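Local coordinates for beta-N-acetylhexosaminidase (Thermotoga neapolitana, PDB 5C0Q) that probably hydrolyses terminal non-reducing N-acetyl-D-hexosamine residues of N-acetyl-beta-D-hexosaminides, as a zinc-binding member of glycoside hydrolase family 3, at the interface of chains A and B. Numbering follows the deposited sequence. Chains: chain A/B, Beta-N-acetylhexosaminidase.

The interface of chains A and B. Residues chain A 119-121, 134; chain B 434, 437.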
loop_
_atom_site.group_PDB
_atom_site.type_symbol
_atom_site.label_atom_id
_atom_site.label_comp_id
_atom_site.label_asym_id
_atom_site.label_seq_id
_atom_site.Cartn_x
_atom_site.Cartn_y
_atom_site.Cartn_z
ATOM N N LEU A 119 7.717 -22.366 -17.987
ATOM C CA LEU A 119 9.031 -22.432 -17.395
ATOM C C LEU A 119 9.894 -23.474 -18.106
ATOM O O LEU A 119 9.505 -24.623 -18.187
ATOM C CB LEU A 119 8.903 -22.778 -15.916
ATOM C CG LEU A 119 10.229 -22.999 -15.198
ATOM C CD1 LEU A 119 11.036 -21.747 -15.126
ATOM C CD2 LEU A 119 10.021 -23.593 -13.824
ATOM N N SER A 120 11.040 -23.074 -18.651
ATOM C CA SER A 120 12.029 -24.052 -19.141
ATOM C C SER A 120 13.240 -24.169 -18.243
ATOM O O SER A 120 13.394 -23.408 -17.307
ATOM C CB SER A 120 12.500 -23.718 -20.547
ATOM O OG SER A 120 11.575 -24.201 -21.482
ATOM N N GLU A 121 14.111 -25.123 -18.549
ATOM C CA GLU A 121 15.346 -25.301 -17.792
ATOM C C GLU A 121 16.501 -24.483 -18.371
ATOM O O GLU A 121 16.426 -24.005 -19.504
ATOM C CB GLU A 121 15.715 -26.776 -17.725
ATOM C CG GLU A 121 16.116 -27.189 -16.337
ATOM C CD GLU A 121 16.092 -28.680 -16.117
ATOM O OE1 GLU A 121 15.389 -29.380 -16.880
ATOM O OE2 GLU A 121 16.737 -29.144 -15.145
ATOM N N SER A 134 5.921 -25.510 -15.636
ATOM C CA SER A 134 6.216 -26.177 -16.919
ATOM C C SER A 134 5.006 -26.820 -17.560
ATOM O O SER A 134 4.925 -26.929 -18.762
ATOM C CB SER A 134 7.284 -27.222 -16.737
ATOM O OG SER A 134 8.429 -26.630 -16.200
ATOM N N PHE B 434 14.959 -26.065 -10.243
ATOM C CA PHE B 434 15.499 -27.180 -11.005
ATOM C C PHE B 434 16.784 -27.647 -10.337
ATOM O O PHE B 434 17.033 -28.844 -10.264
ATOM C CB PHE B 434 15.724 -26.787 -12.463
ATOM C CG PHE B 434 14.443 -26.595 -13.240
ATOM C CD1 PHE B 434 13.373 -27.453 -13.053
ATOM C CD2 PHE B 434 14.302 -25.554 -14.140
ATOM C CE1 PHE B 434 12.208 -27.282 -13.758
ATOM C CE2 PHE B 434 13.138 -25.385 -14.844
ATOM C CZ PHE B 434 12.095 -26.250 -14.653
ATOM N N LYS B 437 17.837 -31.040 -8.096
ATOM C CA LYS B 437 18.339 -32.337 -8.578
ATOM C C LYS B 437 19.833 -32.469 -8.297
ATOM O O LYS B 437 20.341 -33.571 -8.147
ATOM C CB LYS B 437 18.038 -32.534 -10.068
ATOM C CG LYS B 437 18.708 -31.528 -10.957
ATOM C CD LYS B 437 18.265 -31.657 -12.394
ATOM C CE LYS B 437 18.867 -30.529 -13.213
ATOM N NZ LYS B 437 18.282 -30.441 -14.568
#
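The ring of B:Phe434 lies against a loop surface of chain A formed by A:Leu119, A:Ser120, A:Glu121 and A:Ser134, in a two-fold symmetric interface, perhaps that of a dimer, where the contact recurs with the chains exchanged. On one face the methyl CD2 of A:Leu119 comes in at the CZ-CE2 rim, off the ring plane and 3.5 Å from CZ. The leucine CG points away from its own backbone N (chi1 175°), which sets this branch against the rim. The stem of A:Glu121 runs obliquely over the other face, its CG 3.3 Å from B:Phe434 CD2, and chain A thus brackets the ring. The glutamate CD lies 3.9 Å from the ring plane, towards the rim, with the carboxylate turned 39° from that plane. Alongside, the backbone carbonyl of A:Ser120 borders CE2. The hydroxyl OG of A:Ser134 sits in plane at the edge, 4.0 Å from CZ, and donates a hydrogen bond of 3.0 Å to A:Leu119 O, tying together two residues that border the ring. A leucine in place of B:Phe434 would probably leave a gap beside A:Leu119 CD2 and strip the glutamate stem of its flat support. At the polar rim B:Lys437, which shares the 3-10 helix 433-438 with B:Phe434, forms a salt bridge with A:Glu121, doubtful in its modelled length; from a CG set between backbone N and carbonyl carbon (chi1 63°), its chain runs extended to bring the side-chain amine NZ to carboxylate oxygen OE2.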